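Local coordinates for protein type-iv like competence pilin ttha1218 (PDB 5G25) that is a type IV-like pilin, here its soluble C-terminal part, that probably serves in the pilus-linked DNA uptake of natural competence, at residues A[20-25]-A[31-36]; A[58-63]-A[83-88]. One frame throughout, in Å; residues are numbered along the deposited sequence.

Contact 1: A[20-25]-A[31-36]; sequences MERLRQ and PALCNG
Leu23, on helix 11-24, meets Leu33 of the short helix 30-33 in the alpha-beta loop of a type IV pilin headgroup, the link that leads from the long pilin helix to the first strand of the antiparallel sheet. The two leucine side chains run antiparallel alongside each other, and CD2 of Leu23 comes against Leu33 CB at 3.5 Å. Leu33 points straight at the long helix. Leu23 starts off to one side and swings its branched end round to meet it, with CG opposite its own carbonyl carbon (chi1 -64°).

Arg22 lies across the end of Leu33, nearly perpendicular to it. A bend at chi2 (63°) brings its NH1 within 3.7 Å of Leu33 CD1; the guanidinium is oblique to that methyl, and its charge is paired by a salt bridge to Asp26. No hydrogen bond joins the two segments, which meet purely by side-chain packing. Towards the sheet the contact becomes buried, and there Leu23 also packs on Val73 and Cys47. Cys34, the first residue to leave the short helix, is disulfide-bonded to Cys47, while its CB rests 4.1 Å from Leu23 CD1.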
loop_
_atom_site.group_PDB
_atom_site.type_symbol
_atom_site.label_atom_id
_atom_site.label_comp_id
_atom_site.label_asym_id
_atom_site.label_seq_id
_atom_site.Cartn_x
_atom_site.Cartn_y
_atom_site.Cartn_z
ATOM N N MET A 20 -3.035 -2.260 -6.640
ATOM C CA MET A 20 -3.201 -1.213 -5.645
ATOM C C MET A 20 -4.677 -0.966 -5.313
ATOM O O MET A 20 -5.036 -0.724 -4.151
ATOM C CB MET A 20 -2.559 0.075 -6.124
ATOM C CG MET A 20 -2.503 1.136 -5.041
ATOM S SD MET A 20 -1.430 0.708 -3.639
ATOM C CE MET A 20 0.204 1.045 -4.288
ATOM N N GLU A 21 -5.523 -1.029 -6.329
ATOM C CA GLU A 21 -6.963 -0.829 -6.139
ATOM C C GLU A 21 -7.486 -2.007 -5.340
ATOM O O GLU A 21 -8.315 -1.855 -4.465
ATOM C CB GLU A 21 -7.655 -0.717 -7.497
ATOM C CG GLU A 21 -9.178 -0.603 -7.480
ATOM C CD GLU A 21 -9.677 0.701 -6.868
ATOM O OE1 GLU A 21 -8.996 1.756 -7.010
ATOM O OE2 GLU A 21 -10.760 0.665 -6.238
ATOM N N ARG A 22 -6.967 -3.195 -5.618
ATOM C CA ARG A 22 -7.345 -4.360 -4.833
ATOM C C ARG A 22 -7.013 -4.194 -3.341
ATOM O O ARG A 22 -7.782 -4.621 -2.470
ATOM C CB ARG A 22 -6.662 -5.594 -5.399
ATOM C CG ARG A 22 -6.889 -6.840 -4.565
ATOM C CD ARG A 22 -8.350 -7.221 -4.520
ATOM N NE ARG A 22 -8.544 -8.451 -3.754
ATOM C CZ ARG A 22 -8.508 -8.532 -2.427
ATOM N NH1 ARG A 22 -8.319 -7.446 -1.702
ATOM N NH2 ARG A 22 -8.664 -9.713 -1.813
ATOM N N LEU A 23 -5.873 -3.580 -3.037
ATOM C CA LEU A 23 -5.514 -3.298 -1.636
ATOM C C LEU A 23 -6.394 -2.234 -1.018
ATOM O O LEU A 23 -6.756 -2.318 0.163
ATOM C CB LEU A 23 -4.062 -2.859 -1.499
ATOM C CG LEU A 23 -3.007 -3.899 -1.877
ATOM C CD1 LEU A 23 -1.628 -3.265 -1.872
ATOM C CD2 LEU A 23 -3.068 -5.074 -0.911
ATOM N N ARG A 24 -6.753 -1.242 -1.815
ATOM C CA ARG A 24 -7.547 -0.128 -1.305
ATOM C C ARG A 24 -8.945 -0.602 -0.921
ATOM O O ARG A 24 -9.531 -0.091 0.014
ATOM C CB ARG A 24 -7.625 1.018 -2.313
ATOM C CG ARG A 24 -8.285 2.255 -1.708
ATOM C CD ARG A 24 -8.492 3.384 -2.701
ATOM N NE ARG A 24 -7.267 3.696 -3.438
ATOM C CZ ARG A 24 -6.208 4.327 -2.935
ATOM N NH1 ARG A 24 -6.173 4.725 -1.668
ATOM N NH2 ARG A 24 -5.157 4.551 -3.711
ATOM N N GLN A 25 -9.451 -1.626 -1.599
ATOM C CA GLN A 25 -10.721 -2.238 -1.193
ATOM C C GLN A 25 -10.604 -3.126 0.050
ATOM O O GLN A 25 -11.624 -3.539 0.575
ATOM C CB GLN A 25 -11.269 -3.100 -2.331
ATOM C CG GLN A 25 -11.537 -2.312 -3.598
ATOM C CD GLN A 25 -11.729 -3.196 -4.815
ATOM O OE1 GLN A 25 -11.559 -4.413 -4.751
ATOM N NE2 GLN A 25 -12.082 -2.582 -5.938
ATOM N N PRO A 31 -1.903 -6.107 5.650
ATOM C CA PRO A 31 -0.712 -6.728 6.297
ATOM C C PRO A 31 -0.318 -8.102 5.707
ATOM O O PRO A 31 0.855 -8.487 5.748
ATOM C CB PRO A 31 -1.146 -6.880 7.755
ATOM C CG PRO A 31 -2.212 -5.844 7.941
ATOM C CD PRO A 31 -2.923 -5.706 6.636
ATOM N N ALA A 32 -1.303 -8.815 5.180
ATOM C CA ALA A 32 -1.124 -10.122 4.529
ATOM C C ALA A 32 -0.925 -10.025 3.008
ATOM O O ALA A 32 -0.083 -10.713 2.447
ATOM C CB ALA A 32 -2.328 -10.999 4.803
ATOM N N LEU A 33 -1.693 -9.163 2.351
ATOM C CA LEU A 33 -1.622 -9.029 0.901
ATOM C C LEU A 33 -0.427 -8.212 0.398
ATOM O O LEU A 33 -0.070 -8.334 -0.769
ATOM C CB LEU A 33 -2.901 -8.352 0.376
ATOM C CG LEU A 33 -4.199 -9.080 0.680
ATOM C CD1 LEU A 33 -5.384 -8.131 0.426
ATOM C CD2 LEU A 33 -4.274 -10.330 -0.186
ATOM N N CYS A 34 0.123 -7.343 1.250
ATOM C CA CYS A 34 1.209 -6.454 0.851
ATOM C C CYS A 34 2.333 -6.732 1.829
ATOM O O CYS A 34 2.470 -6.072 2.842
ATOM C CB CYS A 34 0.777 -4.987 0.912
ATOM S SG CYS A 34 2.082 -3.800 0.439
ATOM N N ASN A 35 3.114 -7.755 1.525
ATOM C CA ASN A 35 4.019 -8.357 2.510
ATOM C C ASN A 35 5.248 -8.996 1.828
ATOM O O ASN A 35 5.537 -10.194 2.008
ATOM C CB ASN A 35 3.247 -9.420 3.306
ATOM C CG ASN A 35 4.017 -9.931 4.508
ATOM O OD1 ASN A 35 4.763 -9.194 5.120
ATOM N ND2 ASN A 35 3.825 -11.186 4.849
ATOM N N GLY A 36 5.936 -8.200 1.017
ATOM C CA GLY A 36 7.103 -8.689 0.279
ATOM C C GLY A 36 6.878 -8.999 -1.195
ATOM O O GLY A 36 6.086 -8.344 -1.874
#

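Contact 2: A[58-63]-A[83-88]; sequences GGLACP and ETVVYR
Leu60 and Val85 meet end to end, methyl against methyl, and the valine is the more enclosed partner in an otherwise sparse contact. Leu60 CD1 lies 4.0 Å from Val85 CG2, with the backbones well separated: the nearest CA atoms, those of Leu60 and Val85, are 9.5 Å apart. Their strands are not neighbours in the sheet, since 60-61 pairs with 43-54 and 80-87 with 70-77; the sheet is branched or curled, and Leu60 reaches over to Val85 with no hydrogen bond between the segments. Val85 sets CG1 opposite its backbone N (chi1 174°), which leaves CG2 to meet the leucine. CG1 is also in use, covered by one face of the Tyr87 ring, whose plane passes 3.8 Å from it, nearer the ring's margin than its centre.

Tyr87 forms the solvent side. Lying crosswise to Leu60, it brings OH just as close to Leu60 CD1, 4.0 Å; only the ring approach is longer, CE2 being 4.3 Å from Leu60 CD2, and it is oblique. Both Leu60 and Tyr87 are exposed.

Val85 and Tyr87, two residues apart on strand 80-87, face the leucine, while Thr84 and Val86 turn to helix 11-24. Behind Leu60, Ala61 bonds through its backbone to Asn53; just past the short strand, Cys62 is disulfide-bonded to Cys52 of strand 43-54. Leucine, valine and tyrosine thus form a small apolar patch on the face of a pilin antiparallel sheet away from the helix, beside a disulfide-closed loop.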
loop_
_atom_site.group_PDB
_atom_site.type_symbol
_atom_site.label_atom_id
_atom_site.label_comp_id
_atom_site.label_asym_id
_atom_site.label_seq_id
_atom_site.Cartn_x
_atom_site.Cartn_y
_atom_site.Cartn_z
ATOM N N GLY A 58 -6.019 15.244 10.069
ATOM C CA GLY A 58 -5.822 14.448 8.865
ATOM C C GLY A 58 -4.359 14.271 8.517
ATOM O O GLY A 58 -4.020 13.577 7.553
ATOM N N GLY A 59 -3.478 14.887 9.293
ATOM C CA GLY A 59 -2.035 14.791 9.023
ATOM C C GLY A 59 -1.532 13.371 9.257
ATOM O O GLY A 59 -1.972 12.700 10.200
ATOM N N LEU A 60 -0.604 12.937 8.408
ATOM C CA LEU A 60 -0.077 11.569 8.411
ATOM C C LEU A 60 1.314 11.449 9.041
ATOM O O LEU A 60 2.226 12.212 8.716
ATOM C CB LEU A 60 0.006 11.048 6.973
ATOM C CG LEU A 60 -1.331 10.785 6.282
ATOM C CD1 LEU A 60 -1.153 10.723 4.769
ATOM C CD2 LEU A 60 -1.937 9.500 6.816
ATOM N N ALA A 61 1.473 10.471 9.925
ATOM C CA ALA A 61 2.775 10.165 10.505
ATOM C C ALA A 61 3.158 8.730 10.115
ATOM O O ALA A 61 2.535 7.776 10.576
ATOM C CB ALA A 61 2.719 10.320 12.019
ATOM N N CYS A 62 4.143 8.585 9.229
ATOM C CA CYS A 62 4.596 7.262 8.770
ATOM C C CYS A 62 6.103 7.095 9.029
ATOM O O CYS A 62 6.899 7.908 8.553
ATOM C CB CYS A 62 4.297 7.080 7.274
ATOM S SG CYS A 62 2.602 7.537 6.764
ATOM N N PRO A 63 6.498 6.060 9.793
ATOM C CA PRO A 63 5.647 5.107 10.487
ATOM C C PRO A 63 4.954 5.735 11.686
ATOM O O PRO A 63 5.278 6.853 12.077
ATOM C CB PRO A 63 6.628 4.012 10.963
ATOM C CG PRO A 63 7.892 4.234 10.201
ATOM C CD PRO A 63 7.925 5.715 9.942
ATOM N N GLU A 83 3.198 4.732 -5.253
ATOM C CA GLU A 83 2.933 4.919 -3.841
ATOM C C GLU A 83 1.574 5.575 -3.633
ATOM O O GLU A 83 1.181 6.472 -4.382
ATOM C CB GLU A 83 4.042 5.757 -3.228
ATOM C CG GLU A 83 3.770 6.177 -1.799
ATOM C CD GLU A 83 4.925 6.947 -1.183
ATOM O OE1 GLU A 83 6.085 6.766 -1.631
ATOM O OE2 GLU A 83 4.671 7.725 -0.236
ATOM N N THR A 84 0.843 5.098 -2.637
ATOM C CA THR A 84 -0.402 5.721 -2.255
ATOM C C THR A 84 -0.627 5.550 -0.753
ATOM O O THR A 84 0.235 5.020 -0.041
ATOM C CB THR A 84 -1.586 5.177 -3.091
ATOM O OG1 THR A 84 -2.670 6.110 -3.063
ATOM C CG2 THR A 84 -2.065 3.838 -2.581
ATOM N N VAL A 85 -1.763 6.049 -0.272
ATOM C CA VAL A 85 -2.153 5.906 1.126
ATOM C C VAL A 85 -3.505 5.239 1.118
ATOM O O VAL A 85 -4.404 5.638 0.367
ATOM C CB VAL A 85 -2.217 7.263 1.857
ATOM C CG1 VAL A 85 -2.762 7.106 3.275
ATOM C CG2 VAL A 85 -0.824 7.897 1.896
ATOM N N VAL A 86 -3.620 4.175 1.903
ATOM C CA VAL A 86 -4.872 3.510 2.074
ATOM C C VAL A 86 -5.333 3.819 3.484
ATOM O O VAL A 86 -4.611 3.566 4.425
ATOM C CB VAL A 86 -4.749 2.004 1.845
ATOM C CG1 VAL A 86 -6.081 1.319 2.087
ATOM C CG2 VAL A 86 -4.274 1.760 0.430
ATOM N N TYR A 87 -6.527 4.393 3.611
ATOM C CA TYR A 87 -7.059 4.754 4.919
ATOM C C TYR A 87 -7.822 3.581 5.449
ATOM O O TYR A 87 -8.431 2.832 4.699
ATOM C CB TYR A 87 -7.951 6.007 4.847
ATOM C CG TYR A 87 -7.175 7.256 4.499
ATOM C CD1 TYR A 87 -6.942 7.605 3.174
ATOM C CD2 TYR A 87 -6.647 8.074 5.502
ATOM C CE1 TYR A 87 -6.205 8.732 2.849
ATOM C CE2 TYR A 87 -5.918 9.216 5.187
ATOM C CZ TYR A 87 -5.685 9.533 3.862
ATOM O OH TYR A 87 -4.943 10.658 3.544
ATOM N N ARG A 88 -7.760 3.388 6.754
ATOM C CA ARG A 88 -8.508 2.335 7.355
ATOM C C ARG A 88 -9.865 2.855 7.822
ATOM O O ARG A 88 -9.989 4.021 8.180
ATOM C CB ARG A 88 -7.710 1.702 8.487
ATOM C CG ARG A 88 -6.492 0.940 7.961
ATOM C CD ARG A 88 -6.352 -0.418 8.630
ATOM N NE ARG A 88 -6.318 -0.268 10.072
ATOM C CZ ARG A 88 -5.793 -1.151 10.909
ATOM N NH1 ARG A 88 -5.264 -2.282 10.473
ATOM N NH2 ARG A 88 -5.805 -0.888 12.198
#

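Contact 1 closes before contact 2 opens along the chain, and their centres lie about 14 Å apart on different sides of one antiparallel sheet. The helical side belongs to 20-25 with 31-36; the face turned away from helix 11-24 carries 58-63 with 83-88. Strand 80-87 connects them: Arg24 gives its NH1 to Val85 O (2.8 Å) and its NH2 to Thr84 OG1 (3.0 Å), probable hydrogen bonds, while Met20 SD packs on Thr84 CG2. Strand 43-54 is a second link, carrying one disulfide to each contact. In the headgroup the helix and the 58-63 loop therefore sit on opposite faces of the sheet, with strand 80-87 common to both.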